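Local coordinates for DNA polymerase III subunit beta (PDB 4TRT), which probably forms a ring-shaped sliding clamp around DNA that tethers DNA polymerases and other proteins and makes synthesis processive, at residues T48-A60 / T220-D232. Numbering follows the deposited sequence.
Sequences TNLEIDLSCFVPA and TTDRVKMNLKLLD
Asp53 and Asn227 face each other as a hydrogen-bonded antiparallel pair where strand 52-59 of the N-terminal clamp domain meets strand 224-229 of the central domain, joining the two into one continuous sheet, as in other beta sliding clamps. Their side chains cross with carboxylate and amide planes 76° apart; Asn227 ND2 donates almost straight (168°) to the anti lone pair of Asp53 OD2, 3.1 Å away and within the amide's own plane. Thr218 OG1 is hydrogen-bonded to Asn227 OD1 and the Ser119 carbonyl takes a further bond from ND2, so both ends of the amide are held and its rotation is fixed. On the other face, beneath helices 8-21 and 193-202, apolar side chains interlock tightly: Ile52 CD1 presses on Met226 CE at 3.4 Å, and Leu54 CD1 meets Val224 CG1 at 3.3 Å. Met226, with CG anti to the backbone N (chi1 -177°), runs out extended and then bends at chi3, turning CE so that it touches both Ile52 CD1 and Leu54 CD1. At one end, the extended Lys229 brings NZ to Glu51 OE1 from above the carboxylate plane, a salt bridge whose refined length, 2.5 Å, is unusually short. Were Glu51 replaced by an alanine, the Lys229 ammonium would probably lose this mate and its long chain be freer to swing. At the other end, the Arg223 guanidinium lays one face against Pro59, whose CD sits 3.7 Å above the centre of the group.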
loop_
_atom_site.group_PDB
_atom_site.type_symbol
_atom_site.label_atom_id
_atom_site.label_comp_id
_atom_site.label_asym_id
_atom_site.label_seq_id
_atom_site.Cartn_x
_atom_site.Cartn_y
_atom_site.Cartn_z
ATOM N N THR A 48 26.540 -3.470 1.281
ATOM C CA THR A 48 26.361 -4.583 2.190
ATOM C C THR A 48 25.344 -4.211 3.260
ATOM O O THR A 48 25.128 -3.027 3.528
ATOM C CB THR A 48 27.695 -4.978 2.853
ATOM O OG1 THR A 48 27.528 -6.170 3.630
ATOM C CG2 THR A 48 28.188 -3.858 3.771
ATOM N N ASN A 49 24.708 -5.228 3.841
ATOM C CA ASN A 49 23.957 -5.052 5.094
ATOM C C ASN A 49 24.552 -5.913 6.205
ATOM O O ASN A 49 23.901 -6.196 7.208
ATOM C CB ASN A 49 22.465 -5.337 4.908
ATOM C CG ASN A 49 22.170 -6.785 4.596
ATOM O OD1 ASN A 49 23.054 -7.648 4.627
ATOM N ND2 ASN A 49 20.907 -7.068 4.305
ATOM N N LEU A 50 25.785 -6.354 5.979
ATOM C CA LEU A 50 26.551 -7.189 6.893
ATOM C C LEU A 50 26.150 -8.668 6.846
ATOM O O LEU A 50 26.930 -9.507 7.260
ATOM C CB LEU A 50 26.520 -6.640 8.335
ATOM C CG LEU A 50 26.887 -5.159 8.501
ATOM C CD1 LEU A 50 26.876 -4.747 9.966
ATOM C CD2 LEU A 50 28.236 -4.831 7.885
ATOM N N GLU A 51 24.963 -9.003 6.341
ATOM C CA GLU A 51 24.609 -10.430 6.127
ATOM C C GLU A 51 24.805 -10.835 4.674
ATOM O O GLU A 51 25.192 -11.961 4.389
ATOM C CB GLU A 51 23.172 -10.722 6.566
ATOM C CG GLU A 51 22.916 -10.455 8.042
ATOM C CD GLU A 51 23.853 -11.232 8.961
ATOM O OE1 GLU A 51 24.203 -12.405 8.657
ATOM O OE2 GLU A 51 24.266 -10.660 9.994
ATOM N N ILE A 52 24.526 -9.921 3.760
ATOM C CA ILE A 52 24.868 -10.152 2.359
ATOM C C ILE A 52 25.640 -8.978 1.778
ATOM O O ILE A 52 25.533 -7.870 2.266
ATOM C CB ILE A 52 23.634 -10.501 1.487
ATOM C CG1 ILE A 52 22.692 -9.314 1.308
ATOM C CG2 ILE A 52 22.889 -11.704 2.048
ATOM C CD1 ILE A 52 21.812 -9.438 0.078
ATOM N N ASP A 53 26.424 -9.246 0.733
ATOM C CA ASP A 53 27.013 -8.206 -0.104
ATOM C C ASP A 53 26.385 -8.333 -1.466
ATOM O O ASP A 53 26.119 -9.439 -1.926
ATOM C CB ASP A 53 28.528 -8.370 -0.289
ATOM C CG ASP A 53 29.264 -8.616 1.007
ATOM O OD1 ASP A 53 28.894 -8.000 2.021
ATOM O OD2 ASP A 53 30.226 -9.418 0.997
ATOM N N LEU A 54 26.197 -7.201 -2.127
ATOM C CA LEU A 54 25.581 -7.174 -3.442
ATOM C C LEU A 54 26.334 -6.217 -4.346
ATOM O O LEU A 54 26.748 -5.134 -3.916
ATOM C CB LEU A 54 24.124 -6.741 -3.306
ATOM C CG LEU A 54 23.253 -6.697 -4.552
ATOM C CD1 LEU A 54 23.057 -8.098 -5.124
ATOM C CD2 LEU A 54 21.929 -6.039 -4.206
ATOM N N SER A 55 26.491 -6.627 -5.600
ATOM C CA SER A 55 27.139 -5.839 -6.624
ATOM C C SER A 55 26.294 -5.913 -7.882
ATOM O O SER A 55 25.829 -6.993 -8.243
ATOM C CB SER A 55 28.515 -6.411 -6.908
ATOM O OG SER A 55 29.244 -5.534 -7.712
ATOM N N CYS A 56 26.096 -4.778 -8.540
ATOM C CA CYS A 56 25.364 -4.739 -9.800
ATOM C C CYS A 56 26.135 -3.918 -10.813
ATOM O O CYS A 56 26.547 -2.787 -10.531
ATOM C CB CYS A 56 23.971 -4.140 -9.623
ATOM S SG CYS A 56 22.942 -4.387 -11.095
ATOM N N PHE A 57 26.307 -4.482 -12.002
ATOM C CA PHE A 57 26.976 -3.782 -13.090
ATOM C C PHE A 57 25.966 -3.011 -13.946
ATOM O O PHE A 57 24.945 -3.560 -14.356
ATOM C CB PHE A 57 27.738 -4.771 -13.963
ATOM C CG PHE A 57 28.430 -4.134 -15.139
ATOM C CD1 PHE A 57 29.621 -3.444 -14.964
ATOM C CD2 PHE A 57 27.908 -4.247 -16.421
ATOM C CE1 PHE A 57 30.273 -2.863 -16.045
ATOM C CE2 PHE A 57 28.558 -3.671 -17.505
ATOM C CZ PHE A 57 29.740 -2.978 -17.312
ATOM N N VAL A 58 26.269 -1.746 -14.225
ATOM C CA VAL A 58 25.464 -0.926 -15.102
ATOM C C VAL A 58 26.341 -0.443 -16.263
ATOM O O VAL A 58 27.288 0.320 -16.045
ATOM C CB VAL A 58 24.874 0.276 -14.337
ATOM C CG1 VAL A 58 24.081 1.176 -15.272
ATOM C CG2 VAL A 58 24.008 -0.222 -13.172
ATOM N N PRO A 59 26.030 -0.873 -17.502
ATOM C CA PRO A 59 26.812 -0.393 -18.644
ATOM C C PRO A 59 26.775 1.118 -18.783
ATOM O O PRO A 59 25.732 1.736 -18.555
ATOM C CB PRO A 59 26.134 -1.068 -19.852
ATOM C CG PRO A 59 25.552 -2.321 -19.291
ATOM C CD PRO A 59 25.117 -1.971 -17.884
ATOM N N ALA A 60 27.917 1.705 -19.123
ATOM C CA ALA A 60 28.041 3.147 -19.231
ATOM C C ALA A 60 29.286 3.511 -19.998
ATOM O O ALA A 60 30.212 2.711 -20.113
ATOM C CB ALA A 60 28.117 3.769 -17.831
ATOM N N THR A 220 26.161 -15.540 -9.011
ATOM C CA THR A 220 26.352 -14.584 -10.093
ATOM C C THR A 220 25.326 -14.803 -11.191
ATOM O O THR A 220 25.142 -15.924 -11.682
ATOM C CB THR A 220 27.761 -14.676 -10.687
ATOM O OG1 THR A 220 28.729 -14.514 -9.649
ATOM C CG2 THR A 220 27.981 -13.585 -11.740
ATOM N N THR A 221 24.658 -13.720 -11.566
ATOM C CA THR A 221 23.698 -13.732 -12.646
ATOM C C THR A 221 24.189 -12.783 -13.716
ATOM O O THR A 221 25.332 -12.306 -13.681
ATOM C CB THR A 221 22.327 -13.207 -12.195
ATOM O OG1 THR A 221 22.368 -11.767 -12.144
ATOM C CG2 THR A 221 21.941 -13.763 -10.852
ATOM N N ASP A 222 23.311 -12.521 -14.675
ATOM C CA ASP A 222 23.430 -11.384 -15.552
ATOM C C ASP A 222 23.492 -10.091 -14.717
ATOM O O ASP A 222 22.491 -9.642 -14.149
ATOM C CB ASP A 222 22.242 -11.424 -16.524
ATOM C CG ASP A 222 21.970 -10.106 -17.187
ATOM O OD1 ASP A 222 22.775 -9.705 -18.042
ATOM O OD2 ASP A 222 20.932 -9.488 -16.869
ATOM N N ARG A 223 24.696 -9.541 -14.614
ATOM C CA ARG A 223 24.959 -8.230 -13.990
ATOM C C ARG A 223 24.979 -8.154 -12.456
ATOM O O ARG A 223 25.539 -7.200 -11.929
ATOM C CB ARG A 223 24.037 -7.143 -14.561
ATOM C CG ARG A 223 24.293 -6.849 -16.034
ATOM C CD ARG A 223 23.274 -5.889 -16.573
ATOM N NE ARG A 223 23.488 -5.612 -17.990
ATOM C CZ ARG A 223 22.771 -4.742 -18.690
ATOM N NH1 ARG A 223 21.806 -4.039 -18.106
ATOM N NH2 ARG A 223 23.021 -4.564 -19.983
ATOM N N VAL A 224 24.395 -9.122 -11.741
ATOM C CA VAL A 224 24.423 -9.107 -10.280
ATOM C C VAL A 224 25.341 -10.175 -9.695
ATOM O O VAL A 224 25.378 -11.299 -10.199
ATOM C CB VAL A 224 23.018 -9.334 -9.681
ATOM C CG1 VAL A 224 23.108 -9.452 -8.172
ATOM C CG2 VAL A 224 22.070 -8.207 -10.055
ATOM N N LYS A 225 26.072 -9.815 -8.636
ATOM C CA LYS A 225 26.829 -10.759 -7.822
ATOM C C LYS A 225 26.397 -10.598 -6.362
ATOM O O LYS A 225 26.290 -9.472 -5.867
ATOM C CB LYS A 225 28.324 -10.490 -7.928
ATOM C CG LYS A 225 28.833 -10.308 -9.349
ATOM C CD LYS A 225 30.346 -10.175 -9.355
ATOM C CE LYS A 225 30.947 -10.299 -10.745
ATOM N NZ LYS A 225 31.058 -8.975 -11.388
ATOM N N MET A 226 26.157 -11.707 -5.668
ATOM C CA MET A 226 25.740 -11.646 -4.264
ATOM C C MET A 226 26.564 -12.597 -3.437
ATOM O O MET A 226 26.682 -13.783 -3.799
ATOM C CB MET A 226 24.256 -11.997 -4.121
ATOM C CG MET A 226 23.741 -11.883 -2.691
ATOM S SD MET A 226 22.023 -12.354 -2.459
ATOM C CE MET A 226 21.175 -10.876 -2.979
ATOM N N ASN A 227 27.113 -12.090 -2.331
ATOM C CA ASN A 227 27.748 -12.915 -1.307
ATOM C C ASN A 227 26.758 -13.145 -0.175
ATOM O O ASN A 227 26.098 -12.201 0.288
ATOM C CB ASN A 227 29.004 -12.252 -0.715
ATOM C CG ASN A 227 30.144 -12.122 -1.706
ATOM O OD1 ASN A 227 30.254 -12.903 -2.655
ATOM N ND2 ASN A 227 31.030 -11.141 -1.468
ATOM N N LEU A 228 26.663 -14.393 0.273
ATOM C CA LEU A 228 25.842 -14.740 1.425
ATOM C C LEU A 228 26.509 -15.819 2.245
ATOM O O LEU A 228 27.368 -16.551 1.742
ATOM C CB LEU A 228 24.469 -15.226 1.006
ATOM C CG LEU A 228 24.463 -16.334 -0.051
ATOM C CD1 LEU A 228 23.519 -17.478 0.296
ATOM C CD2 LEU A 228 24.128 -15.738 -1.416
ATOM N N LYS A 229 26.102 -15.898 3.505
ATOM C CA LYS A 229 26.609 -16.894 4.417
ATOM C C LYS A 229 25.862 -18.184 4.171
ATOM O O LYS A 229 24.758 -18.171 3.644
ATOM C CB LYS A 229 26.379 -16.468 5.858
ATOM C CG LYS A 229 27.146 -15.234 6.265
ATOM C CD LYS A 229 26.784 -14.819 7.680
ATOM C CE LYS A 229 27.398 -13.475 8.024
ATOM N NZ LYS A 229 26.653 -12.877 9.164
ATOM N N LEU A 230 26.482 -19.299 4.533
ATOM C CA LEU A 230 25.830 -20.597 4.482
ATOM C C LEU A 230 25.787 -21.142 5.908
ATOM O O LEU A 230 26.698 -20.883 6.684
ATOM C CB LEU A 230 26.633 -21.563 3.610
ATOM C CG LEU A 230 26.623 -21.340 2.101
ATOM C CD1 LEU A 230 27.534 -22.356 1.415
ATOM C CD2 LEU A 230 25.199 -21.407 1.577
ATOM N N LEU A 231 24.755 -21.912 6.244
ATOM C CA LEU A 231 24.671 -22.519 7.581
ATOM C C LEU A 231 25.436 -23.833 7.615
ATOM O O LEU A 231 25.458 -24.575 6.628
ATOM C CB LEU A 231 23.218 -22.751 7.987
ATOM C CG LEU A 231 22.314 -21.511 8.013
ATOM C CD1 LEU A 231 20.943 -21.878 8.589
ATOM C CD2 LEU A 231 22.909 -20.355 8.803
ATOM N N ASP A 232 26.066 -24.096 8.756
ATOM C CA ASP A 232 26.775 -25.340 8.990
ATOM C C ASP A 232 25.818 -26.435 9.431
ATOM O O ASP A 232 24.685 -26.173 9.820
ATOM C CB ASP A 232 27.837 -25.150 10.076
ATOM C CG ASP A 232 29.126 -24.586 9.531
ATOM O OD1 ASP A 232 29.890 -25.361 8.915
ATOM O OD2 ASP A 232 29.386 -23.383 9.735
HETATM O O HOH W 1 23.776 -14.428 4.559
HETATM O O HOH W 2 21.777 -3.056 -15.184
#